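Local coordinates for fatty acid-binding protein homolog (Ascaris suum, PDB 6I8X) that binds fatty acids inside a beta-barrel and may sequester toxic fatty acids and their peroxidation products or help maintain the lipid layer of the eggshell, at residues Lys30-Gly35 with Met135-Val140; Asp60-Glu65 with Lys76-Gly81; Gln93-Phe98 with Ile111-Pro116. All blocks are in the same frame, centred on the assembly; numbering follows the deposited sequence.

How the contacts relate
All three contacts reach the same antiparallel sheet, which closes into the barrel. Contact 1 is a surface contact that joins the end of helix 25-31 to the tip of a beta hairpin, and no hydrogen bond crosses it; cation-pi and apolar packing do the work. Contacts 2 and 3 are each strand pairing within a hairpin. Contact 2 is partly buried, with W78 and Y62 on its packed side. Contact 3 lies at the surface and is held mostly by backbone bonds. Contacts 2 and 3 touch through F98, which packs on W78, M64 and L80. Contacts 1 and 2 lie on opposite sides of the chain's centre, with centres about 28 Å apart.

Contact 1 (Lys30-Gly35 with Met135-Val140)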
ATOM      1  N   LYS A  30      12.332   0.054 -13.234  1.00 34.38           N
ATOM      2  CA  LYS A  30      13.035   0.648 -14.367  1.00 35.82           C
ATOM      3  C   LYS A  30      12.129   1.680 -15.071  1.00 40.50           C
ATOM      4  O   LYS A  30      12.579   2.798 -15.328  1.00 41.26           O
ATOM      5  CB  LYS A  30      13.481  -0.444 -15.343  1.00 37.54           C
ATOM      6  CG  LYS A  30      14.879  -0.220 -15.836  1.00 53.46           C
ATOM      7  CD  LYS A  30      15.401  -1.409 -16.604  1.00 49.91           C
ATOM      8  CE  LYS A  30      16.454  -0.932 -17.542  1.00 42.82           C
ATOM      9  NZ  LYS A  30      17.021  -2.038 -18.342  1.00 57.78           N
ATOM     10  N   ALA A  31      10.842   1.330 -15.319  1.00 36.51           N
ATOM     11  CA  ALA A  31       9.867   2.227 -15.964  1.00 37.13           C
ATOM     12  C   ALA A  31       9.632   3.484 -15.103  1.00 42.40           C
ATOM     13  O   ALA A  31       9.454   4.576 -15.627  1.00 44.84           O
ATOM     14  CB  ALA A  31       8.555   1.489 -16.229  1.00 37.23           C
ATOM     15  N   ARG A  32       9.722   3.318 -13.792  1.00 38.67           N
ATOM     16  CA  ARG A  32       9.589   4.336 -12.759  1.00 39.37           C
ATOM     17  C   ARG A  32      10.861   5.221 -12.641  1.00 45.11           C
ATOM     18  O   ARG A  32      10.827   6.238 -11.964  1.00 47.02           O
ATOM     19  CB  ARG A  32       9.258   3.632 -11.424  1.00 40.23           C
ATOM     20  CG  ARG A  32       8.436   4.448 -10.424  1.00 45.98           C
ATOM     21  CD  ARG A  32       6.997   4.610 -10.843  1.00 46.41           C
ATOM     22  NE  ARG A  32       6.194   5.363  -9.875  1.00 51.67           N
ATOM     23  CZ  ARG A  32       6.110   6.689  -9.814  1.00 70.21           C
ATOM     24  NH1 ARG A  32       6.837   7.447 -10.624  1.00 67.92           N
ATOM     25  NH2 ARG A  32       5.325   7.266  -8.922  1.00 57.89           N
ATOM     26  N   GLY A  33      11.960   4.830 -13.293  1.00 40.80           N
ATOM     27  CA  GLY A  33      13.184   5.618 -13.319  1.00 40.65           C
ATOM     28  C   GLY A  33      14.313   5.223 -12.394  1.00 43.78           C
ATOM     29  O   GLY A  33      15.311   5.942 -12.322  1.00 44.48           O
ATOM     30  N   TYR A  34      14.209   4.076 -11.711  1.00 38.61           N
ATOM     31  CA  TYR A  34      15.288   3.616 -10.845  1.00 36.78           C
ATOM     32  C   TYR A  34      16.436   2.942 -11.599  1.00 39.38           C
ATOM     33  O   TYR A  34      16.228   2.012 -12.397  1.00 37.54           O
ATOM     34  CB  TYR A  34      14.764   2.701  -9.730  1.00 37.01           C
ATOM     35  CG  TYR A  34      13.818   3.379  -8.764  1.00 38.92           C
ATOM     36  CD1 TYR A  34      14.298   4.201  -7.743  1.00 40.01           C
ATOM     37  CD2 TYR A  34      12.437   3.239  -8.895  1.00 39.87           C
ATOM     38  CE1 TYR A  34      13.428   4.827  -6.849  1.00 39.13           C
ATOM     39  CE2 TYR A  34      11.558   3.844  -7.996  1.00 41.07           C
ATOM     40  CZ  TYR A  34      12.059   4.629  -6.967  1.00 51.78           C
ATOM     41  OH  TYR A  34      11.187   5.237  -6.091  1.00 57.70           O
ATOM     42  N   GLY A  35      17.650   3.418 -11.312  1.00 36.07           N
ATOM     43  CA  GLY A  35      18.905   2.856 -11.804  1.00 35.37           C
ATOM     44  C   GLY A  35      19.168   1.514 -11.128  1.00 36.96           C
ATOM     45  O   GLY A  35      18.448   1.124 -10.185  1.00 33.32           O
ATOM     46  N   MET A 135       0.710  -3.091  -9.386  1.00 41.14           N
ATOM     47  CA  MET A 135       1.144  -1.756  -9.792  1.00 42.24           C
ATOM     48  C   MET A 135       1.412  -1.761 -11.281  1.00 44.30           C
ATOM     49  O   MET A 135       1.795  -2.792 -11.837  1.00 41.87           O
ATOM     50  CB  MET A 135       2.429  -1.348  -9.056  1.00 45.33           C
ATOM     51  CG  MET A 135       2.351  -1.526  -7.585  1.00 50.56           C
ATOM     52  SD  MET A 135       3.682  -2.514  -6.954  1.00 57.80           S
ATOM     53  CE  MET A 135       4.897  -1.223  -6.601  1.00 54.16           C
ATOM     54  N   SER A 136       1.259  -0.588 -11.907  1.00 42.73           N
ATOM     55  CA  SER A 136       1.459  -0.372 -13.330  1.00 44.10           C
ATOM     56  C   SER A 136       2.030   1.012 -13.594  1.00 49.51           C
ATOM     57  O   SER A 136       1.520   2.000 -13.048  1.00 49.02           O
ATOM     58  CB  SER A 136       0.136  -0.535 -14.074  1.00 47.38           C
ATOM     59  OG  SER A 136       0.378  -0.850 -15.431  1.00 59.84           O
ATOM     60  N   TRP A 137       3.081   1.090 -14.443  1.00 46.71           N
ATOM     61  CA  TRP A 137       3.682   2.369 -14.844  1.00 46.99           C
ATOM     62  C   TRP A 137       4.138   2.312 -16.282  1.00 50.71           C
ATOM     63  O   TRP A 137       4.881   1.402 -16.643  1.00 50.14           O
ATOM     64  CB  TRP A 137       4.844   2.756 -13.919  1.00 45.38           C
ATOM     65  CG  TRP A 137       5.216   4.208 -14.002  1.00 47.15           C
ATOM     66  CD1 TRP A 137       6.288   4.744 -14.653  1.00 50.49           C
ATOM     67  CD2 TRP A 137       4.517   5.309 -13.403  1.00 47.59           C
ATOM     68  NE1 TRP A 137       6.316   6.105 -14.476  1.00 50.84           N
ATOM     69  CE2 TRP A 137       5.248   6.480 -13.702  1.00 52.44           C
ATOM     70  CE3 TRP A 137       3.361   5.416 -12.599  1.00 48.57           C
ATOM     71  CZ2 TRP A 137       4.853   7.748 -13.245  1.00 52.94           C
ATOM     72  CZ3 TRP A 137       2.982   6.668 -12.132  1.00 50.72           C
ATOM     73  CH2 TRP A 137       3.716   7.819 -12.458  1.00 52.46           C
ATOM     74  N   LYS A 138       3.672   3.267 -17.128  1.00 48.67           N
ATOM     75  CA  LYS A 138       4.021   3.343 -18.563  1.00 48.44           C
ATOM     76  C   LYS A 138       3.803   1.996 -19.313  1.00 50.98           C
ATOM     77  O   LYS A 138       4.630   1.610 -20.146  1.00 51.74           O
ATOM     78  CB  LYS A 138       5.474   3.832 -18.747  1.00 49.80           C
ATOM     79  CG  LYS A 138       5.768   5.219 -18.202  1.00 60.34           C
ATOM     80  CD  LYS A 138       7.264   5.504 -18.278  1.00 71.52           C
ATOM     81  CE  LYS A 138       7.600   6.952 -18.012  1.00 88.10           C
ATOM     82  NZ  LYS A 138       9.063   7.206 -18.138  1.00 98.14           N
ATOM     83  N   GLY A 139       2.721   1.289 -18.982  1.00 45.45           N
ATOM     84  CA  GLY A 139       2.393  -0.008 -19.573  1.00 45.34           C
ATOM     85  C   GLY A 139       3.094  -1.205 -18.940  1.00 48.42           C
ATOM     86  O   GLY A 139       2.829  -2.349 -19.335  1.00 49.34           O
ATOM     87  N   VAL A 140       3.999  -0.966 -17.961  1.00 40.17           N
ATOM     88  CA  VAL A 140       4.739  -2.046 -17.296  1.00 38.77           C
ATOM     89  C   VAL A 140       4.050  -2.438 -15.967  1.00 41.64           C
ATOM     90  O   VAL A 140       3.983  -1.616 -15.061  1.00 41.58           O
ATOM     91  CB  VAL A 140       6.263  -1.724 -17.134  1.00 41.50           C
ATOM     92  CG1 VAL A 140       6.974  -2.824 -16.359  1.00 40.17           C
ATOM     93  CG2 VAL A 140       6.935  -1.505 -18.499  1.00 41.45           C
TER
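R32 lays its guanidinium on the indole of W137. The two planes are only 16° apart. This is a cation-pi contact: R32 CZ sits 3.7 Å from the centroid of the six-membered ring of W137 and 9° off the ring normal. Of the guanidinium atoms NH1 comes closest, 3.3 Å from W137 CZ2. Further back along the same side chain, R32 CD makes a CH-pi contact with the five-membered ring, 3.6 Å from its centroid. Methylene and charged group thus cover both rings of one indole face. CB of R32 points away from the hairpin; the bend at chi2 (72°) turns CD back over the five-membered ring of W137. The R32 charge has partners beyond the indole: NE forms a salt bridge with E120 and NH2 with D118, so the cation is held by two carboxylates as well as by the indole.

These residues join a helix end to a hairpin tip. Helix 25-31 belongs to the helix-turn-helix lid of the fatty acid-binding protein fold. It ends in a Schellman motif at G33, whose N bonds to K30 O. On the hairpin side, W137 to V140 form a type I' turn between strands 130-137 and 140-148. Y34, just past the helix, touches the bound vaccenic acid.

The apolar packing is small. A31 CB meets V140 CB at 4.0 Å and W137 CD1 at 4.3 Å. The polar A31 O approaches the indole edge near its plane, 3.3 Å from W137 CD1. The extended chain of K138 passes the same oxygen, with K138 CD 3.6 Å from A31 O.

Contact 2 (Asp60-Glu65 with Lys76-Gly81); sequences DRYDME and KDWALG
Y62 and W78 make the tightly packed side of this contact. Y62 CB sits over the W78 face, 3.6 Å from the centroid of the six-membered ring, in a CH-pi contact. The two aromatic planes meet obliquely at 40°. CG of W78 lies between the backbone N and the carbonyl carbon (chi1 56°), and its ring lies against Y62 CB. M64 N lies at the indole edge near its plane, and M64 CB is 3.9 Å from W78 NE1. F98, from strand 93-100, stacks on W78.

The backbones pair as well. Y62 N bonds to W78 O at 2.7 Å, and W78 N bonds back to Y62 O. D77 and W78 both face Y62, a G1 beta bulge in the hairpin of strands 62-68 and 72-78, part of the fatty acid-binding barrel.

The other side is polar and reached by water. D63 OD1 accepts D77 N at 3.0 Å, nearly along its C-O axis. One water donates to D63 OD1 and D77 OD2. D63 OD2 has a salt bridge to R52 and a bond to A55 N, while D77 OD1 bonds to S56. The exposed K76 lays CD 3.7 Å from D63 CG without its NZ reaching the carboxylate. R61 NH1 donates to D77 O at 3.0 Å, and A79 CB lies over a face of the guanidinium. R61 NH2 pairs with E82. Another water links D60 O to L80 N.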
ATOM      1  N   ASP A  60     -14.648   2.405  11.763  1.00 45.03           N
ATOM      2  CA  ASP A  60     -14.348   2.617  10.328  1.00 43.33           C
ATOM      3  C   ASP A  60     -13.081   3.481  10.099  1.00 43.81           C
ATOM      4  O   ASP A  60     -12.887   4.057   9.023  1.00 41.26           O
ATOM      5  CB  ASP A  60     -15.563   3.139   9.534  1.00 45.87           C
ATOM      6  CG  ASP A  60     -16.569   2.055   9.174  1.00 54.28           C
ATOM      7  OD1 ASP A  60     -16.263   0.861   9.390  1.00 51.98           O
ATOM      8  OD2 ASP A  60     -17.656   2.402   8.638  1.00 61.90           O
ATOM      9  N   ARG A  61     -12.215   3.527  11.116  1.00 39.43           N
ATOM     10  CA  ARG A  61     -10.893   4.131  11.039  1.00 39.45           C
ATOM     11  C   ARG A  61      -9.861   3.025  11.191  1.00 43.97           C
ATOM     12  O   ARG A  61     -10.090   2.044  11.924  1.00 43.47           O
ATOM     13  CB  ARG A  61     -10.692   5.304  12.000  1.00 37.82           C
ATOM     14  CG  ARG A  61     -11.549   6.463  11.554  1.00 38.55           C
ATOM     15  CD  ARG A  61     -10.882   7.796  11.689  1.00 38.31           C
ATOM     16  NE  ARG A  61     -11.743   8.833  11.131  1.00 46.68           N
ATOM     17  CZ  ARG A  61     -11.421   9.605  10.102  1.00 56.68           C
ATOM     18  NH1 ARG A  61     -10.225   9.505   9.536  1.00 39.89           N
ATOM     19  NH2 ARG A  61     -12.270  10.528   9.671  1.00 45.07           N
ATOM     20  N   TYR A  62      -8.759   3.142  10.427  1.00 39.32           N
ATOM     21  CA  TYR A  62      -7.728   2.114  10.355  1.00 35.88           C
ATOM     22  C   TYR A  62      -6.324   2.618  10.537  1.00 39.92           C
ATOM     23  O   TYR A  62      -6.045   3.808  10.393  1.00 39.63           O
ATOM     24  CB  TYR A  62      -7.834   1.405   8.987  1.00 34.83           C
ATOM     25  CG  TYR A  62      -9.208   0.826   8.766  1.00 35.74           C
ATOM     26  CD1 TYR A  62      -9.544  -0.426   9.277  1.00 36.81           C
ATOM     27  CD2 TYR A  62     -10.222   1.589   8.175  1.00 36.53           C
ATOM     28  CE1 TYR A  62     -10.840  -0.915   9.189  1.00 38.46           C
ATOM     29  CE2 TYR A  62     -11.529   1.112   8.095  1.00 37.24           C
ATOM     30  CZ  TYR A  62     -11.833  -0.140   8.611  1.00 40.49           C
ATOM     31  OH  TYR A  62     -13.094  -0.651   8.518  1.00 39.34           O
ATOM     32  N   ASP A  63      -5.424   1.675  10.804  1.00 36.28           N
ATOM     33  CA  ASP A  63      -3.989   1.901  10.868  1.00 36.12           C
ATOM     34  C   ASP A  63      -3.329   0.965   9.873  1.00 38.92           C
ATOM     35  O   ASP A  63      -3.772  -0.174   9.691  1.00 39.43           O
ATOM     36  CB  ASP A  63      -3.412   1.619  12.271  1.00 36.87           C
ATOM     37  CG  ASP A  63      -4.014   2.416  13.392  1.00 44.05           C
ATOM     38  OD1 ASP A  63      -4.477   3.560  13.134  1.00 44.49           O
ATOM     39  OD2 ASP A  63      -4.023   1.911  14.534  1.00 52.26           O
ATOM     40  N   MET A  64      -2.290   1.435   9.231  1.00 34.70           N
ATOM     41  CA  MET A  64      -1.505   0.588   8.348  1.00 34.79           C
ATOM     42  C   MET A  64      -0.027   0.932   8.512  1.00 35.84           C
ATOM     43  O   MET A  64       0.353   2.088   8.699  1.00 33.95           O
ATOM     44  CB  MET A  64      -2.003   0.536   6.877  1.00 37.82           C
ATOM     45  CG  MET A  64      -1.262   1.428   5.899  1.00 43.96           C
ATOM     46  SD  MET A  64       0.271   0.766   5.151  1.00 49.52           S
ATOM     47  CE  MET A  64      -0.357  -0.103   3.792  1.00 45.81           C
ATOM     48  N   GLU A  65       0.789  -0.095   8.471  1.00 33.08           N
ATOM     49  CA  GLU A  65       2.235   0.026   8.593  1.00 32.68           C
ATOM     50  C   GLU A  65       2.892  -0.687   7.447  1.00 35.00           C
ATOM     51  O   GLU A  65       2.451  -1.759   7.044  1.00 34.99           O
ATOM     52  CB  GLU A  65       2.718  -0.617   9.917  1.00 34.29           C
ATOM     53  CG  GLU A  65       2.153   0.044  11.166  1.00 48.90           C
ATOM     54  CD  GLU A  65       2.671  -0.489  12.483  1.00 76.29           C
ATOM     55  OE1 GLU A  65       2.328  -1.637  12.847  1.00 84.35           O
ATOM     56  OE2 GLU A  65       3.383   0.269  13.180  1.00 79.03           O
ATOM     57  N   LYS A  76      -1.779   6.328  10.793  1.00 37.18           N
ATOM     58  CA  LYS A  76      -2.757   6.145  11.871  1.00 37.25           C
ATOM     59  C   LYS A  76      -4.052   6.903  11.703  1.00 43.14           C
ATOM     60  O   LYS A  76      -4.045   8.076  11.332  1.00 43.20           O
ATOM     61  CB  LYS A  76      -2.138   6.502  13.237  1.00 39.86           C
ATOM     62  CG  LYS A  76      -0.772   5.857  13.530  1.00 54.24           C
ATOM     63  CD  LYS A  76      -0.874   4.376  13.901  1.00 64.62           C
ATOM     64  CE  LYS A  76       0.360   3.887  14.623  1.00 87.33           C
ATOM     65  NZ  LYS A  76       0.525   4.537  15.959  1.00100.40           N
ATOM     66  N   ASP A  77      -5.163   6.227  12.048  1.00 40.93           N
ATOM     67  CA  ASP A  77      -6.533   6.734  12.061  1.00 42.33           C
ATOM     68  C   ASP A  77      -7.054   7.224  10.723  1.00 42.78           C
ATOM     69  O   ASP A  77      -7.717   8.264  10.672  1.00 44.36           O
ATOM     70  CB  ASP A  77      -6.703   7.833  13.137  1.00 47.31           C
ATOM     71  CG  ASP A  77      -7.095   7.256  14.460  1.00 65.04           C
ATOM     72  OD1 ASP A  77      -8.198   6.682  14.545  1.00 69.47           O
ATOM     73  OD2 ASP A  77      -6.281   7.329  15.396  1.00 70.30           O
ATOM     74  N   TRP A  78      -6.804   6.475   9.655  1.00 35.57           N
ATOM     75  CA  TRP A  78      -7.328   6.874   8.353  1.00 34.62           C
ATOM     76  C   TRP A  78      -8.701   6.218   8.041  1.00 38.35           C
ATOM     77  O   TRP A  78      -9.064   5.208   8.641  1.00 37.50           O
ATOM     78  CB  TRP A  78      -6.313   6.665   7.226  1.00 31.37           C
ATOM     79  CG  TRP A  78      -5.788   5.260   7.129  1.00 30.69           C
ATOM     80  CD1 TRP A  78      -4.613   4.792   7.639  1.00 32.62           C
ATOM     81  CD2 TRP A  78      -6.402   4.151   6.448  1.00 29.55           C
ATOM     82  NE1 TRP A  78      -4.460   3.467   7.327  1.00 30.80           N
ATOM     83  CE2 TRP A  78      -5.560   3.035   6.629  1.00 31.80           C
ATOM     84  CE3 TRP A  78      -7.599   3.989   5.719  1.00 30.94           C
ATOM     85  CZ2 TRP A  78      -5.874   1.765   6.127  1.00 30.95           C
ATOM     86  CZ3 TRP A  78      -7.935   2.726   5.256  1.00 31.74           C
ATOM     87  CH2 TRP A  78      -7.068   1.630   5.441  1.00 31.66           C
ATOM     88  N   ALA A  79      -9.457   6.823   7.132  1.00 34.12           N
ATOM     89  CA  ALA A  79     -10.744   6.305   6.711  1.00 34.52           C
ATOM     90  C   ALA A  79     -10.702   6.060   5.205  1.00 39.98           C
ATOM     91  O   ALA A  79      -9.967   6.749   4.485  1.00 40.41           O
ATOM     92  CB  ALA A  79     -11.846   7.312   7.049  1.00 36.48           C
ATOM     93  N   LEU A  80     -11.481   5.082   4.721  1.00 37.07           N
ATOM     94  CA  LEU A  80     -11.582   4.807   3.281  1.00 37.08           C
ATOM     95  C   LEU A  80     -12.260   6.007   2.559  1.00 42.22           C
ATOM     96  O   LEU A  80     -13.274   6.542   3.037  1.00 41.60           O
ATOM     97  CB  LEU A  80     -12.318   3.474   3.026  1.00 36.66           C
ATOM     98  CG  LEU A  80     -11.556   2.190   3.471  1.00 39.82           C
ATOM     99  CD1 LEU A  80     -12.477   0.974   3.502  1.00 39.54           C
ATOM    100  CD2 LEU A  80     -10.358   1.895   2.574  1.00 39.29           C
ATOM    101  N   GLY A  81     -11.611   6.481   1.490  1.00 39.94           N
ATOM    102  CA  GLY A  81     -12.043   7.630   0.694  1.00 40.25           C
ATOM    103  C   GLY A  81     -11.632   8.975   1.265  1.00 45.85           C
ATOM    104  O   GLY A  81     -11.964  10.015   0.695  1.00 49.06           O
TER
HETATM  105  O   HOH W   1     -13.657   3.846   6.456  1.00 35.72           O
HETATM  106  O   HOH W   2      -5.197   4.724  15.664  1.00 47.22           O

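Contact 3 (Gln93-Phe98 with Ile111-Pro116); sequences QHKITF and IKVDDP
K95 and I111 face each other as an antiparallel hydrogen-bonded pair. K95 N donates to I111 O at 2.8 Å, and I111 N returns to K95 O at 2.9 Å. The side chains stand on the same face and meet near their roots, with K95 CB 4.1 Å from I111 CB. Beyond CB the K95 chain runs clear of I111.

V113 follows just after the strand. Its N donates to Q93 O in a long bond of 3.3 Å. With CG1 anti to the backbone N (chi1 168°), CG2 is the branch that meets Q93, 3.9 Å from its CB.

On the opposite face H94 and K112 run side by side, a non-hydrogen-bonded pair. K112 CG comes within 3.5 Å of H94 NE2. Both polar ends look elsewhere: H94 ND1 bonds to H110 and NE2 to D90, while K112 NZ forms a salt bridge with D118.

This is regular antiparallel pairing near the end of the beta hairpin of strands 93-100 and 105-112, one of the up-and-down hairpins that build the fatty acid-binding protein barrel.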
ATOM      1  N   GLN A  93       6.941  13.663   1.928  1.00 47.80           N
ATOM      2  CA  GLN A  93       5.525  13.835   2.222  1.00 47.52           C
ATOM      3  C   GLN A  93       4.699  13.511   0.986  1.00 49.67           C
ATOM      4  O   GLN A  93       5.027  13.955  -0.114  1.00 50.44           O
ATOM      5  CB  GLN A  93       5.245  15.280   2.670  1.00 50.91           C
ATOM      6  CG  GLN A  93       5.896  15.648   3.996  1.00 56.82           C
ATOM      7  CD  GLN A  93       5.210  14.975   5.146  1.00 61.00           C
ATOM      8  OE1 GLN A  93       4.046  15.239   5.448  1.00 56.58           O
ATOM      9  NE2 GLN A  93       5.925  14.082   5.806  1.00 48.54           N
ATOM     10  N   HIS A  94       3.636  12.734   1.167  1.00 44.02           N
ATOM     11  CA  HIS A  94       2.725  12.338   0.095  1.00 42.92           C
ATOM     12  C   HIS A  94       1.320  12.558   0.587  1.00 45.61           C
ATOM     13  O   HIS A  94       1.075  12.461   1.786  1.00 45.66           O
ATOM     14  CB  HIS A  94       2.840  10.807  -0.221  1.00 42.03           C
ATOM     15  CG  HIS A  94       4.041  10.363  -1.004  1.00 45.39           C
ATOM     16  ND1 HIS A  94       4.087   9.103  -1.582  1.00 46.33           N
ATOM     17  CD2 HIS A  94       5.219  10.992  -1.247  1.00 47.89           C
ATOM     18  CE1 HIS A  94       5.276   9.011  -2.162  1.00 45.50           C
ATOM     19  NE2 HIS A  94       5.984  10.127  -2.005  1.00 46.98           N
ATOM     20  N   LYS A  95       0.390  12.773  -0.342  1.00 41.48           N
ATOM     21  CA  LYS A  95      -1.028  12.800  -0.079  1.00 42.13           C
ATOM     22  C   LYS A  95      -1.483  11.363  -0.393  1.00 45.33           C
ATOM     23  O   LYS A  95      -1.213  10.838  -1.480  1.00 44.40           O
ATOM     24  CB  LYS A  95      -1.746  13.862  -0.936  1.00 46.35           C
ATOM     25  CG  LYS A  95      -1.547  15.275  -0.373  1.00 51.63           C
ATOM     26  CD  LYS A  95      -2.448  16.300  -1.033  1.00 69.44           C
ATOM     27  CE  LYS A  95      -2.235  17.704  -0.500  1.00 89.99           C
ATOM     28  NZ  LYS A  95      -2.551  17.824   0.955  1.00102.74           N
ATOM     29  N   ILE A  96      -2.044  10.680   0.615  1.00 40.53           N
ATOM     30  CA  ILE A  96      -2.471   9.288   0.480  1.00 36.95           C
ATOM     31  C   ILE A  96      -3.972   9.141   0.687  1.00 39.43           C
ATOM     32  O   ILE A  96      -4.534   9.754   1.579  1.00 38.63           O
ATOM     33  CB  ILE A  96      -1.678   8.346   1.440  1.00 37.48           C
ATOM     34  CG1 ILE A  96      -0.123   8.586   1.332  1.00 37.37           C
ATOM     35  CG2 ILE A  96      -2.088   6.856   1.233  1.00 33.93           C
ATOM     36  CD1 ILE A  96       0.742   8.060   2.521  1.00 40.50           C
ATOM     37  N   THR A  97      -4.591   8.253  -0.093  1.00 36.94           N
ATOM     38  CA  THR A  97      -5.976   7.884   0.074  1.00 36.62           C
ATOM     39  C   THR A  97      -6.105   6.388  -0.110  1.00 39.95           C
ATOM     40  O   THR A  97      -5.785   5.885  -1.184  1.00 39.78           O
ATOM     41  CB  THR A  97      -6.914   8.606  -0.937  1.00 39.75           C
ATOM     42  OG1 THR A  97      -6.586   9.993  -1.040  1.00 42.56           O
ATOM     43  CG2 THR A  97      -8.383   8.411  -0.597  1.00 31.46           C
ATOM     44  N   PHE A  98      -6.663   5.688   0.900  1.00 35.78           N
ATOM     45  CA  PHE A  98      -7.044   4.290   0.750  1.00 33.96           C
ATOM     46  C   PHE A  98      -8.514   4.329   0.391  1.00 41.38           C
ATOM     47  O   PHE A  98      -9.249   5.188   0.884  1.00 42.55           O
ATOM     48  CB  PHE A  98      -6.867   3.502   2.040  1.00 33.80           C
ATOM     49  CG  PHE A  98      -5.430   3.271   2.426  1.00 33.06           C
ATOM     50  CD1 PHE A  98      -4.747   2.144   1.983  1.00 33.60           C
ATOM     51  CD2 PHE A  98      -4.770   4.155   3.270  1.00 33.53           C
ATOM     52  CE1 PHE A  98      -3.426   1.914   2.372  1.00 33.60           C
ATOM     53  CE2 PHE A  98      -3.443   3.915   3.665  1.00 35.20           C
ATOM     54  CZ  PHE A  98      -2.786   2.798   3.216  1.00 31.94           C
ATOM     55  N   ILE A 111       0.093  10.867  -4.017  1.00 45.65           N
ATOM     56  CA  ILE A 111       0.370  12.073  -4.779  1.00 47.75           C
ATOM     57  C   ILE A 111       1.575  12.692  -4.075  1.00 51.96           C
ATOM     58  O   ILE A 111       1.511  12.916  -2.872  1.00 50.73           O
ATOM     59  CB  ILE A 111      -0.823  13.077  -4.878  1.00 52.52           C
ATOM     60  CG1 ILE A 111      -2.100  12.424  -5.465  1.00 53.14           C
ATOM     61  CG2 ILE A 111      -0.410  14.293  -5.693  1.00 53.69           C
ATOM     62  CD1 ILE A 111      -3.408  13.307  -5.374  1.00 55.23           C
ATOM     63  N   LYS A 112       2.664  12.960  -4.802  1.00 50.17           N
ATOM     64  CA  LYS A 112       3.822  13.612  -4.186  1.00 50.68           C
ATOM     65  C   LYS A 112       3.481  15.082  -3.889  1.00 56.44           C
ATOM     66  O   LYS A 112       2.859  15.745  -4.721  1.00 55.30           O
ATOM     67  CB  LYS A 112       5.082  13.464  -5.057  1.00 52.72           C
ATOM     68  CG  LYS A 112       5.737  12.118  -4.877  1.00 62.58           C
ATOM     69  CD  LYS A 112       6.827  11.851  -5.886  1.00 77.76           C
ATOM     70  CE  LYS A 112       7.319  10.425  -5.765  1.00 88.40           C
ATOM     71  NZ  LYS A 112       8.209  10.042  -6.890  1.00100.48           N
ATOM     72  N   VAL A 113       3.796  15.547  -2.666  1.00 54.96           N
ATOM     73  CA  VAL A 113       3.532  16.920  -2.232  1.00 57.17           C
ATOM     74  C   VAL A 113       4.407  17.913  -3.044  1.00 65.41           C
ATOM     75  O   VAL A 113       3.904  18.938  -3.528  1.00 66.03           O
ATOM     76  CB  VAL A 113       3.675  17.076  -0.685  1.00 60.26           C
ATOM     77  CG1 VAL A 113       3.686  18.549  -0.255  1.00 62.06           C
ATOM     78  CG2 VAL A 113       2.564  16.326   0.041  1.00 58.71           C
ATOM     79  N   ASP A 114       5.699  17.575  -3.219  1.00 63.28           N
ATOM     80  CA  ASP A 114       6.677  18.389  -3.953  1.00 65.44           C
ATOM     81  C   ASP A 114       6.612  18.198  -5.482  1.00 70.01           C
ATOM     82  O   ASP A 114       7.284  18.926  -6.214  1.00 70.58           O
ATOM     83  CB  ASP A 114       8.096  18.150  -3.409  1.00 67.09           C
ATOM     84  CG  ASP A 114       8.252  18.452  -1.922  1.00 82.14           C
ATOM     85  OD1 ASP A 114       7.629  19.434  -1.439  1.00 82.31           O
ATOM     86  OD2 ASP A 114       8.992  17.704  -1.241  1.00 91.89           O
ATOM     87  N   ASP A 115       5.783  17.242  -5.954  1.00 65.59           N
ATOM     88  CA  ASP A 115       5.551  16.944  -7.369  1.00 65.21           C
ATOM     89  C   ASP A 115       4.071  16.516  -7.535  1.00 68.08           C
ATOM     90  O   ASP A 115       3.789  15.320  -7.621  1.00 66.67           O
ATOM     91  CB  ASP A 115       6.536  15.851  -7.853  1.00 65.69           C
ATOM     92  CG  ASP A 115       6.645  15.663  -9.361  1.00 76.93           C
ATOM     93  OD1 ASP A 115       6.127  16.525 -10.111  1.00 77.67           O
ATOM     94  OD2 ASP A 115       7.284  14.673  -9.792  1.00 83.70           O
ATOM     95  N   PRO A 116       3.099  17.462  -7.544  1.00 65.64           N
ATOM     96  CA  PRO A 116       1.675  17.070  -7.648  1.00 65.08           C
ATOM     97  C   PRO A 116       1.262  16.337  -8.934  1.00 68.59           C
ATOM     98  O   PRO A 116       0.151  15.804  -9.003  1.00 67.33           O
ATOM     99  CB  PRO A 116       0.928  18.402  -7.492  1.00 69.01           C
ATOM    100  CG  PRO A 116       1.909  19.324  -6.843  1.00 74.65           C
ATOM    101  CD  PRO A 116       3.228  18.926  -7.423  1.00 69.64           C
TER